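Side-chain contacts in zinc-binding protein TroA (Treponema pallidum, PDB 1K0F), which binds zinc with high affinity in the periplasm and delivers it to the membrane permease of the TroABC import system: residues G10-A13 / D14-N18; E226-R229 / D230-A234. All coordinates share one frame; numbering follows the deposited sequence.

Contact 1 (G10-A13 / D14-N18); sequences GMIA and DAVKN
Asp14 makes the first link back to the preceding turn of helix 10-20: its backbone N gives a hydrogen bond to Gly10 O at 2.8 Å, with a weak second reach to Met11 O. With CG anti to the backbone N (chi1 -174°), OD2 is carried away from residues 10-13 to a hydrogen bond with the hydroxyl of Tyr139, so this buried acid has a polar partner. Ala15 follows, its N bonded to Met11 O at 3.3 Å, while its methyl group rests against Val117 of helix 107-124. Val16 N binds Ile12 O, and Ile12 CG2 and Val16 CG2 come within 4.3 Å, a loose apolar touch that Val117 and Thr7 help to enclose. At Lys17 the bond from N to Ala13 O is nearly straight (176°), and the side chain leaves past the same oxygen, Lys17 CG lying 3.0 Å from Ala13 O. Asn18 turns back within its own segment, ND2 giving a weak bond to Asp14 O at 2.7 Å. Apart from the weak one to Met11 O, the backbone bonds are the i to i+4 bonds of an alpha helix, here the connector of the beta-alpha-beta unit with strands 4-7 and 25-28.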
loop_
_atom_site.group_PDB
_atom_site.type_symbol
_atom_site.label_atom_id
_atom_site.label_comp_id
_atom_site.label_asym_id
_atom_site.label_seq_id
_atom_site.Cartn_x
_atom_site.Cartn_y
_atom_site.Cartn_z
ATOM N N GLY A 10 -7.006 -0.530 3.690
ATOM C CA GLY A 10 -7.530 -1.878 3.552
ATOM C C GLY A 10 -6.535 -2.996 3.823
ATOM O O GLY A 10 -6.917 -4.091 4.242
ATOM N N MET A 11 -5.258 -2.714 3.587
ATOM C CA MET A 11 -4.210 -3.702 3.781
ATOM C C MET A 11 -4.233 -4.280 5.183
ATOM O O MET A 11 -4.091 -5.489 5.366
ATOM C CB MET A 11 -2.842 -3.089 3.491
ATOM C CG MET A 11 -2.536 -2.945 2.004
ATOM S SD MET A 11 -3.268 -1.457 1.262
ATOM C CE MET A 11 -2.019 -0.293 1.628
ATOM N N ILE A 12 -4.406 -3.415 6.178
ATOM C CA ILE A 12 -4.458 -3.846 7.574
ATOM C C ILE A 12 -5.731 -4.659 7.770
ATOM O O ILE A 12 -5.710 -5.745 8.352
ATOM C CB ILE A 12 -4.486 -2.630 8.535
ATOM C CG1 ILE A 12 -3.201 -1.811 8.366
ATOM C CG2 ILE A 12 -4.692 -3.101 9.963
ATOM C CD1 ILE A 12 -2.946 -0.842 9.474
ATOM N N ALA A 13 -6.837 -4.112 7.266
ATOM C CA ALA A 13 -8.144 -4.749 7.363
ATOM C C ALA A 13 -8.045 -6.169 6.842
ATOM O O ALA A 13 -8.684 -7.085 7.372
ATOM C CB ALA A 13 -9.178 -3.965 6.553
ATOM N N ASP A 14 -7.243 -6.362 5.799
ATOM C CA ASP A 14 -7.097 -7.688 5.252
ATOM C C ASP A 14 -6.428 -8.584 6.272
ATOM O O ASP A 14 -6.886 -9.694 6.529
ATOM C CB ASP A 14 -6.277 -7.680 3.979
ATOM C CG ASP A 14 -6.248 -9.033 3.319
ATOM O OD1 ASP A 14 -7.295 -9.442 2.767
ATOM O OD2 ASP A 14 -5.192 -9.699 3.368
ATOM N N ALA A 15 -5.345 -8.096 6.860
ATOM C CA ALA A 15 -4.634 -8.881 7.851
ATOM C C ALA A 15 -5.570 -9.215 9.005
ATOM O O ALA A 15 -5.520 -10.308 9.563
ATOM C CB ALA A 15 -3.444 -8.114 8.345
ATOM N N VAL A 16 -6.436 -8.273 9.357
ATOM C CA VAL A 16 -7.383 -8.483 10.438
ATOM C C VAL A 16 -8.345 -9.609 10.049
ATOM O O VAL A 16 -8.458 -10.606 10.751
ATOM C CB VAL A 16 -8.182 -7.186 10.724
ATOM C CG1 VAL A 16 -9.406 -7.489 11.571
ATOM C CG2 VAL A 16 -7.299 -6.179 11.431
ATOM N N LYS A 17 -9.027 -9.432 8.919
ATOM C CA LYS A 17 -9.980 -10.409 8.407
ATOM C C LYS A 17 -9.464 -11.844 8.478
ATOM O O LYS A 17 -10.123 -12.742 9.006
ATOM C CB LYS A 17 -10.323 -10.077 6.953
ATOM C CG LYS A 17 -11.115 -8.797 6.793
ATOM C CD LYS A 17 -11.988 -8.832 5.567
ATOM C CE LYS A 17 -11.457 -7.891 4.501
ATOM N NZ LYS A 17 -12.434 -6.815 4.193
ATOM N N ASN A 18 -8.271 -12.045 7.937
ATOM C CA ASN A 18 -7.655 -13.359 7.901
ATOM C C ASN A 18 -7.368 -13.905 9.287
ATOM O O ASN A 18 -7.567 -15.094 9.532
ATOM C CB ASN A 18 -6.370 -13.297 7.090
ATOM C CG ASN A 18 -6.624 -13.088 5.616
ATOM O OD1 ASN A 18 -7.077 -13.993 4.924
ATOM N ND2 ASN A 18 -6.346 -11.890 5.129
#

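Contact 2 (E226-R229 / D230-A234); sequences EALR and DAVQA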
loop_
_atom_site.group_PDB
_atom_site.type_symbol
_atom_site.label_atom_id
_atom_site.label_comp_id
_atom_site.label_asym_id
_atom_site.label_seq_id
_atom_site.Cartn_x
_atom_site.Cartn_y
_atom_site.Cartn_z
ATOM N N GLU A 226 -2.258 10.017 -17.374
ATOM C CA GLU A 226 -2.663 10.074 -18.774
ATOM C C GLU A 226 -2.092 11.326 -19.411
ATOM O O GLU A 226 -1.908 11.382 -20.624
ATOM C CB GLU A 226 -4.180 10.123 -18.897
ATOM C CG GLU A 226 -4.889 8.996 -18.211
ATOM C CD GLU A 226 -6.164 8.618 -18.918
ATOM O OE1 GLU A 226 -6.837 9.517 -19.481
ATOM O OE2 GLU A 226 -6.499 7.415 -18.924
ATOM N N ALA A 227 -1.831 12.335 -18.585
ATOM C CA ALA A 227 -1.281 13.593 -19.067
ATOM C C ALA A 227 0.194 13.372 -19.338
ATOM O O ALA A 227 0.762 13.908 -20.287
ATOM C CB ALA A 227 -1.468 14.680 -18.026
ATOM N N LEU A 228 0.812 12.572 -18.485
ATOM C CA LEU A 228 2.214 12.257 -18.646
ATOM C C LEU A 228 2.274 11.453 -19.924
ATOM O O LEU A 228 3.132 11.668 -20.764
ATOM C CB LEU A 228 2.710 11.418 -17.471
ATOM C CG LEU A 228 4.013 10.635 -17.655
ATOM C CD1 LEU A 228 5.082 11.506 -18.323
ATOM C CD2 LEU A 228 4.489 10.148 -16.290
ATOM N N ARG A 229 1.327 10.538 -20.067
ATOM C CA ARG A 229 1.252 9.690 -21.245
ATOM C C ARG A 229 1.285 10.530 -22.524
ATOM O O ARG A 229 2.010 10.204 -23.464
ATOM C CB ARG A 229 -0.029 8.854 -21.201
ATOM C CG ARG A 229 0.064 7.550 -21.954
ATOM C CD ARG A 229 -0.492 7.679 -23.353
ATOM N NE ARG A 229 -1.521 8.711 -23.437
ATOM C CZ ARG A 229 -2.615 8.736 -22.678
ATOM N NH1 ARG A 229 -2.822 7.784 -21.777
ATOM N NH2 ARG A 229 -3.509 9.704 -22.819
ATOM N N ASP A 230 0.501 11.611 -22.550
ATOM C CA ASP A 230 0.445 12.511 -23.704
ATOM C C ASP A 230 1.741 13.282 -23.861
ATOM O O ASP A 230 2.178 13.555 -24.976
ATOM C CB ASP A 230 -0.688 13.502 -23.544
ATOM C CG ASP A 230 -2.001 12.827 -23.381
ATOM O OD1 ASP A 230 -2.079 11.629 -23.735
ATOM O OD2 ASP A 230 -2.943 13.490 -22.905
ATOM N N ALA A 231 2.336 13.656 -22.734
ATOM C CA ALA A 231 3.597 14.380 -22.753
ATOM C C ALA A 231 4.625 13.442 -23.377
ATOM O O ALA A 231 5.477 13.864 -24.156
ATOM C CB ALA A 231 4.003 14.756 -21.346
ATOM N N VAL A 232 4.526 12.159 -23.048
ATOM C CA VAL A 232 5.437 11.183 -23.610
ATOM C C VAL A 232 5.157 11.131 -25.100
ATOM O O VAL A 232 6.072 11.154 -25.913
ATOM C CB VAL A 232 5.204 9.794 -23.014
ATOM C CG1 VAL A 232 6.238 8.823 -23.557
ATOM C CG2 VAL A 232 5.297 9.859 -21.507
ATOM N N GLN A 233 3.874 11.064 -25.445
ATOM C CA GLN A 233 3.449 11.021 -26.839
ATOM C C GLN A 233 4.035 12.193 -27.619
ATOM O O GLN A 233 4.546 12.029 -28.729
ATOM C CB GLN A 233 1.924 11.076 -26.924
ATOM C CG GLN A 233 1.298 9.971 -27.758
ATOM C CD GLN A 233 0.590 8.945 -26.902
ATOM O OE1 GLN A 233 -0.464 8.428 -27.278
ATOM N NE2 GLN A 233 1.163 8.647 -25.735
ATOM N N ALA A 234 3.944 13.379 -27.025
ATOM C CA ALA A 234 4.457 14.592 -27.631
ATOM C C ALA A 234 5.982 14.538 -27.651
ATOM O O ALA A 234 6.642 15.486 -28.072
ATOM C CB ALA A 234 3.983 15.797 -26.845
#
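Two bends, at chi2 (-96°) and chi3 (-28°), fold the Arg229 side chain back over its own turn of helix, and Asp230, with CG anti to its carbonyl carbon, brings its carboxylate to the guanidinium. The two are sequence neighbours, yet they form a salt bridge. Arg229 NH2 binds Asp230 OD1 at 2.6 Å, on the syn side of that oxygen but tilted out of the carboxylate plane, and Arg229 NE adds a weak bond to the same atom at 3.0 Å. OD1 is therefore shared by two N-H groups, neither bond is straight, and the guanidinium and carboxylate planes stand 53° apart. Over one face of the guanidinium, displaced toward the rim, sits Glu226 O.

Gln233 runs beside Arg229 and points the same way. Its NE2 lies in the guanidinium plane at the edge, 3.1 Å from Arg229 CD, and makes a weak bond to Arg229 O, the carbonyl that also accepts the backbone N of Gln233 at 2.9 Å.

The apolar side of the helix is carried by Leu228 and Val232, where Leu228 CD1 and Val232 CG2 meet at 3.6 Å as the side chains cross obliquely. Leu228 continues onto Leu202, Ala203 and Ile206 of helix 196-208, and Val232 onto His237.

Chemically, then, the helix has two characters: an apolar side against its neighbour, and a partly exposed polar side where the short, bent ion pair probably favours the charged form of both residues, and where the nearby C-terminal end of the helix would suit the arginine better than the aspartate.

Contact 1 comes first along the chain and contact 2 some two hundred residues later, with centres 36 Å apart and nearest atoms about 22 Å apart, on opposite sides of the chain's centre. Each lies within the helix of a beta-alpha-beta unit: helix 10-20 between strands 4-7 and 25-28, helix 225-233 between strands 213-217 and 240-245. The side chain of Met11 is about 5 Å from that of the zinc ligand Asp248, and the side chain of Leu228 about 10 Å from that of His168. Contact 1 thus borders the metal site, vacant in this zinc-free closed form, while contact 2, its centre 26 Å from that of the chain, lies out in the other lobe.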